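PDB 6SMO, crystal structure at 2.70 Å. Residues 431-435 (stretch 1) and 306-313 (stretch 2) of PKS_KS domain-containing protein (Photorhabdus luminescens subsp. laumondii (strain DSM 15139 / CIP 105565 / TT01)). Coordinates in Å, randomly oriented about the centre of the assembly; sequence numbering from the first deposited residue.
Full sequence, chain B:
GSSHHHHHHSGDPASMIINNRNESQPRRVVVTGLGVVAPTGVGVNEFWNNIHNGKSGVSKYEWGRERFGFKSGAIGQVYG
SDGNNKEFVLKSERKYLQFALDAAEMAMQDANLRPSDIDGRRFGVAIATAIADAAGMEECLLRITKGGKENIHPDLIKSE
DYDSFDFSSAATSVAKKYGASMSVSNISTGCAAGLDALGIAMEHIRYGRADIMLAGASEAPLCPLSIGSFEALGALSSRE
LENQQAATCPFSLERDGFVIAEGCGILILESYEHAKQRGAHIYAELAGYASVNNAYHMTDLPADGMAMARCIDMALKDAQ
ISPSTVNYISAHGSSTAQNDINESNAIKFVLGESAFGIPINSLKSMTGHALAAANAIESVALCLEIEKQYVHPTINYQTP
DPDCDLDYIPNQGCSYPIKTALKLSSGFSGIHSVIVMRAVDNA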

# COMPACT_ATOMS: atom_id res chain seq x y z
N ILE B 431 -5.95 -3.24 -7.71
CA ILE B 431 -6.65 -3.32 -6.40
C ILE B 431 -8.00 -2.59 -6.44
O ILE B 431 -8.02 -1.41 -6.74
CB ILE B 431 -5.76 -2.80 -5.26
CG1 ILE B 431 -4.42 -3.52 -5.21
CG2 ILE B 431 -6.49 -2.88 -3.93
CD1 ILE B 431 -3.56 -3.13 -4.04
N HIS B 432 -9.08 -3.33 -6.18
CA HIS B 432 -10.43 -2.73 -5.99
C HIS B 432 -10.81 -2.84 -4.51
O HIS B 432 -10.56 -3.91 -3.92
CB HIS B 432 -11.46 -3.42 -6.88
CG HIS B 432 -11.24 -3.21 -8.34
ND1 HIS B 432 -11.40 -1.97 -8.94
CD2 HIS B 432 -10.88 -4.06 -9.33
CE1 HIS B 432 -11.14 -2.07 -10.23
NE2 HIS B 432 -10.82 -3.34 -10.49
N SER B 433 -11.39 -1.78 -3.94
CA SER B 433 -11.83 -1.71 -2.53
C SER B 433 -13.17 -0.98 -2.44
O SER B 433 -13.31 0.09 -3.06
CB SER B 433 -10.78 -1.04 -1.67
OG SER B 433 -9.64 -1.88 -1.53
N VAL B 434 -14.12 -1.56 -1.70
CA VAL B 434 -15.51 -1.03 -1.51
C VAL B 434 -15.84 -1.07 -0.01
O VAL B 434 -15.53 -2.09 0.63
CB VAL B 434 -16.53 -1.84 -2.33
CG1 VAL B 434 -17.95 -1.33 -2.13
CG2 VAL B 434 -16.18 -1.86 -3.81
N ILE B 435 -16.42 0.01 0.51
CA ILE B 435 -17.05 0.07 1.87
C ILE B 435 -18.52 0.43 1.70
O ILE B 435 -18.83 1.26 0.82
CB ILE B 435 -16.31 1.04 2.81
CG1 ILE B 435 -16.16 2.44 2.21
CG2 ILE B 435 -14.97 0.47 3.24
CD1 ILE B 435 -15.92 3.53 3.23
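Stretch 2 (306-313) MAMARCID

The packing of an α-helix on a β-strand is governed by two repeats: side chains alternate from one face of a strand to the other, whereas a helix brings residues back to the same side every three or four positions. Residues 306-313 and 431-435 offer a compact example, in which no two touching residues are closer than 121 positions in the chain. Stretch 2 is helical throughout, with regular i to i-4 backbone hydrogen bonds such as Cys 311 N to Ala 307 O at 3.0 Å, and stretch 1 is an extended strand. The two run in nearly the same direction, their axes inclined by 29° (signed crossing angle -29°) and 7.8 Å apart at closest approach. Along this shared course the register advances two strand residues for four helix residues: the CA of His 432 lies 5.8 Å from the CA of Met 308, and the CA of Val 434 lies 6.0 Å from the CA of Ile 312.

Alternation selects the strand's contribution. His 432 and Val 434 direct their CA-to-CB bonds toward the helix, while that of Ser 433 points away. On the helix, Ala 307 and Cys 311, one turn apart, point toward the strand; Met 308 and Ile 312 point sideways yet still reach it.

The aromatic contacts centre on His 432. Met 308 lies across its imidazole, with Met 308 CB 4.0 Å from the centroid of the His 432 ring and only 12° off the ring normal, a CH-π contact over the face. Met 308 SD is 4.7 Å from the centroid of the His 432 ring in an oblique sulfur-aromatic approach, and Met 308 CE lies 3.4 Å from His 432 ND1. Ala 307 CB meets His 432 CD2 obliquely at 3.8 Å. Both ring nitrogens are hydrogen-bonded elsewhere in the structure.

Apolar packing takes over at Val 434. Val 434 CG2 touches three helix side chains, lying 3.7 Å from Cys 311 SG, 3.9 Å from Met 308 SD and 3.9 Å from Ile 312 CG1. The t rotamer of Cys 311 also places Cys 311 SG against the strand backbone, 3.6 Å from His 432 O and 4.0 Å from Ser 433 CA.

No hydrogen bond joins the two stretches. The 332 Å² buried between them, summed over both sides, reflects van der Waals, sulfur and aromatic contacts. The contact shows how a helix and a strand can pack through side chains without a hydrogen bond between them.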

# COMPACT_ATOMS: atom_id res chain seq x y z
N MET B 306 -15.66 -6.66 -14.14
CA MET B 306 -16.19 -7.85 -13.43
C MET B 306 -15.61 -7.92 -12.02
O MET B 306 -16.37 -8.29 -11.09
CB MET B 306 -15.85 -9.14 -14.19
CG MET B 306 -16.55 -9.28 -15.53
SD MET B 306 -18.32 -9.62 -15.36
CE MET B 306 -18.77 -9.90 -17.07
N ALA B 307 -14.32 -7.60 -11.86
CA ALA B 307 -13.59 -7.64 -10.57
C ALA B 307 -14.23 -6.65 -9.58
O ALA B 307 -14.54 -7.08 -8.45
CB ALA B 307 -12.13 -7.32 -10.80
N MET B 308 -14.41 -5.40 -10.00
CA MET B 308 -15.04 -4.32 -9.18
C MET B 308 -16.47 -4.72 -8.80
O MET B 308 -16.86 -4.46 -7.65
CB MET B 308 -15.06 -2.99 -9.95
CG MET B 308 -15.80 -1.87 -9.24
SD MET B 308 -15.19 -1.54 -7.56
CE MET B 308 -14.06 -0.18 -7.88
N ALA B 309 -17.21 -5.34 -9.73
CA ALA B 309 -18.59 -5.82 -9.54
C ALA B 309 -18.62 -6.90 -8.45
O ALA B 309 -19.57 -6.89 -7.64
CB ALA B 309 -19.15 -6.34 -10.84
N ARG B 310 -17.63 -7.79 -8.43
CA ARG B 310 -17.50 -8.89 -7.43
C ARG B 310 -17.18 -8.28 -6.06
O ARG B 310 -17.70 -8.80 -5.05
CB ARG B 310 -16.43 -9.91 -7.85
CG ARG B 310 -16.66 -11.30 -7.26
CD ARG B 310 -15.62 -12.32 -7.69
NE ARG B 310 -14.57 -12.51 -6.70
CZ ARG B 310 -13.38 -11.91 -6.71
NH1 ARG B 310 -12.51 -12.17 -5.75
NH2 ARG B 310 -13.05 -11.05 -7.66
N CYS B 311 -16.36 -7.22 -6.02
CA CYS B 311 -15.94 -6.50 -4.79
C CYS B 311 -17.15 -5.82 -4.14
O CYS B 311 -17.25 -5.88 -2.90
CB CYS B 311 -14.87 -5.46 -5.10
SG CYS B 311 -14.00 -4.87 -3.63
N ILE B 312 -18.02 -5.19 -4.94
CA ILE B 312 -19.29 -4.55 -4.48
C ILE B 312 -20.19 -5.63 -3.87
O ILE B 312 -20.79 -5.36 -2.81
CB ILE B 312 -19.99 -3.81 -5.64
CG1 ILE B 312 -19.17 -2.63 -6.16
CG2 ILE B 312 -21.39 -3.36 -5.22
CD1 ILE B 312 -19.53 -2.19 -7.56
N ASP B 313 -20.28 -6.79 -4.52
CA ASP B 313 -21.15 -7.93 -4.12
C ASP B 313 -20.69 -8.46 -2.75
O ASP B 313 -21.57 -8.72 -1.90
CB ASP B 313 -21.14 -9.03 -5.18
CG ASP B 313 -22.23 -10.08 -4.99
OD1 ASP B 313 -23.41 -9.68 -4.93
OD2 ASP B 313 -21.88 -11.27 -4.89